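Local structure of PmoD (Methylocystis sp. ATCC 49242, 6CPD) at residues L55-I60 against F93-N98. The protein is a periplasmic protein with a cupredoxin-like soluble domain that binds copper(I) and probably takes part in copper handling in a methane-oxidizing bacterium. Sequence-based numbering, arbitrary orientation.
Sequences LELRII and FSVEHN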
loop_
_atom_site.group_PDB
_atom_site.type_symbol
_atom_site.label_atom_id
_atom_site.label_comp_id
_atom_site.label_asym_id
_atom_site.label_seq_id
_atom_site.Cartn_x
_atom_site.Cartn_y
_atom_site.Cartn_z
ATOM N N LEU B 55 14.369 14.562 3.711
ATOM C CA LEU B 55 13.012 14.178 3.378
ATOM C C LEU B 55 12.027 15.141 4.047
ATOM O O LEU B 55 12.037 15.338 5.263
ATOM C CB LEU B 55 12.774 12.729 3.801
ATOM C CG LEU B 55 11.457 12.008 3.523
ATOM C CD1 LEU B 55 11.713 10.507 3.576
ATOM C CD2 LEU B 55 10.388 12.387 4.536
ATOM N N GLU B 56 11.180 15.752 3.234
ATOM C CA GLU B 56 10.191 16.696 3.725
ATOM C C GLU B 56 8.795 16.104 3.551
ATOM O O GLU B 56 8.528 15.412 2.564
ATOM C CB GLU B 56 10.308 18.020 2.974
ATOM C CG GLU B 56 9.154 18.980 3.208
ATOM C CD GLU B 56 9.173 20.178 2.267
ATOM O OE1 GLU B 56 9.888 20.134 1.243
ATOM O OE2 GLU B 56 8.456 21.166 2.548
ATOM N N LEU B 57 7.907 16.357 4.505
ATOM C CA LEU B 57 6.525 15.900 4.362
ATOM C C LEU B 57 5.570 17.071 4.540
ATOM O O LEU B 57 5.665 17.810 5.514
ATOM C CB LEU B 57 6.191 14.795 5.379
ATOM C CG LEU B 57 4.703 14.402 5.468
ATOM C CD1 LEU B 57 4.199 13.642 4.228
ATOM C CD2 LEU B 57 4.408 13.613 6.749
ATOM N N ARG B 58 4.662 17.232 3.590
ATOM C CA ARG B 58 3.574 18.184 3.729
ATOM C C ARG B 58 2.267 17.510 3.396
ATOM O O ARG B 58 2.103 16.962 2.309
ATOM C CB ARG B 58 3.805 19.408 2.848
ATOM C CG ARG B 58 2.655 20.413 2.928
ATOM C CD ARG B 58 2.830 21.548 1.960
ATOM N NE ARG B 58 3.693 22.573 2.538
ATOM C CZ ARG B 58 4.583 23.279 1.862
ATOM N NH1 ARG B 58 4.755 23.057 0.573
ATOM N NH2 ARG B 58 5.311 24.193 2.480
ATOM N N ILE B 59 1.328 17.539 4.331
ATOM C CA ILE B 59 0.008 16.994 4.037
ATOM C C ILE B 59 -0.925 18.161 3.743
ATOM O O ILE B 59 -1.039 19.088 4.541
ATOM C CB ILE B 59 -0.525 16.141 5.202
ATOM C CG1 ILE B 59 0.391 14.938 5.430
ATOM C CG2 ILE B 59 -1.973 15.672 4.920
ATOM C CD1 ILE B 59 -0.034 14.072 6.612
ATOM N N ILE B 60 -1.554 18.134 2.575
ATOM C CA ILE B 60 -2.471 19.206 2.187
ATOM C C ILE B 60 -3.880 18.690 1.958
ATOM O O ILE B 60 -4.096 17.511 1.641
ATOM C CB ILE B 60 -2.028 19.915 0.885
ATOM C CG1 ILE B 60 -1.999 18.911 -0.277
ATOM C CG2 ILE B 60 -0.652 20.572 1.056
ATOM C CD1 ILE B 60 -1.802 19.556 -1.634
ATOM N N PHE B 93 9.983 6.909 10.863
ATOM C CA PHE B 93 9.485 8.026 11.674
ATOM C C PHE B 93 7.965 7.994 11.701
ATOM O O PHE B 93 7.339 7.343 10.866
ATOM C CB PHE B 93 10.001 9.386 11.161
ATOM C CG PHE B 93 9.505 9.769 9.779
ATOM C CD1 PHE B 93 10.102 9.251 8.639
ATOM C CD2 PHE B 93 8.469 10.678 9.625
ATOM C CE1 PHE B 93 9.666 9.622 7.378
ATOM C CE2 PHE B 93 8.026 11.051 8.367
ATOM C CZ PHE B 93 8.619 10.523 7.244
ATOM N N SER B 94 7.376 8.697 12.662
ATOM C CA SER B 94 5.925 8.783 12.758
ATOM C C SER B 94 5.505 10.239 12.845
ATOM O O SER B 94 6.266 11.078 13.328
ATOM C CB SER B 94 5.401 8.034 13.988
ATOM O OG SER B 94 5.594 6.631 13.881
ATOM N N VAL B 95 4.302 10.532 12.357
ATOM C CA VAL B 95 3.688 11.837 12.549
ATOM C C VAL B 95 2.305 11.592 13.143
ATOM O O VAL B 95 1.682 10.552 12.902
ATOM C CB VAL B 95 3.592 12.660 11.239
ATOM C CG1 VAL B 95 4.830 12.456 10.398
ATOM C CG2 VAL B 95 2.374 12.281 10.454
ATOM N N GLU B 96 1.875 12.510 13.997
ATOM C CA GLU B 96 0.570 12.424 14.612
ATOM C C GLU B 96 -0.204 13.674 14.257
ATOM O O GLU B 96 0.358 14.765 14.238
ATOM C CB GLU B 96 0.690 12.262 16.136
ATOM C CG GLU B 96 -0.644 12.191 16.880
ATOM C CD GLU B 96 -1.243 13.560 17.204
ATOM O OE1 GLU B 96 -0.513 14.571 17.151
ATOM O OE2 GLU B 96 -2.457 13.618 17.510
ATOM N N HIS B 97 -1.484 13.520 13.960
ATOM C CA HIS B 97 -2.300 14.678 13.627
ATOM C C HIS B 97 -3.760 14.413 13.967
ATOM O O HIS B 97 -4.267 13.309 13.752
ATOM C CB HIS B 97 -2.158 15.030 12.139
ATOM C CG HIS B 97 -2.860 16.298 11.757
ATOM N ND1 HIS B 97 -2.483 17.529 12.242
ATOM C CD2 HIS B 97 -3.933 16.520 10.959
ATOM C CE1 HIS B 97 -3.282 18.462 11.754
ATOM N NE2 HIS B 97 -4.176 17.872 10.974
ATOM N N ASN B 98 -4.438 15.415 14.505
ATOM C CA ASN B 98 -5.878 15.323 14.653
ATOM C C ASN B 98 -6.543 15.842 13.392
ATOM O O ASN B 98 -6.537 17.041 13.134
ATOM C CB ASN B 98 -6.363 16.113 15.871
ATOM C CG ASN B 98 -7.847 15.903 16.154
ATOM O OD1 ASN B 98 -8.232 14.941 16.818
ATOM N ND2 ASN B 98 -8.683 16.823 15.671
#
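Leu-55 and Leu-57 face Phe-93 and Val-95 across the interface between two β-sheets, their strands running in roughly the same direction, with CA atoms 10.9 Å apart for Leu-55 and Phe-93 and 9.6 Å for Leu-57 and Val-95, a spacing at which only side chains meet. Phe-93 has CG between its backbone N and carbonyl carbon (chi1 65°), which stands the ring up toward Leu-55. One methyl of Leu-55, CD2, comes obliquely against the ring's far end, 3.7 Å from Phe-93 CZ and 4.0 Å from Phe-93 CE1. The next pair meets tip to tip: Leu-57 CD2 touches Val-95 CG1 at 3.9 Å. Phe-43 and Tyr-88 stack on the Phe-93 ring, Phe-43 also touches Leu-57, and Val-95 also touches Leu-83 of strand 79-86. The 55-60 strand pairs in its own sheet with strands 79-86 and 103-112, whereas 93-98 pairs with strand 37-45. These pairs form part of the apolar packing between the two sheets, consistent with a cupredoxin-like β-sandwich; here methyl and ring contacts join the layers by van der Waals packing and, probably, the hydrophobic effect, without polar bonding.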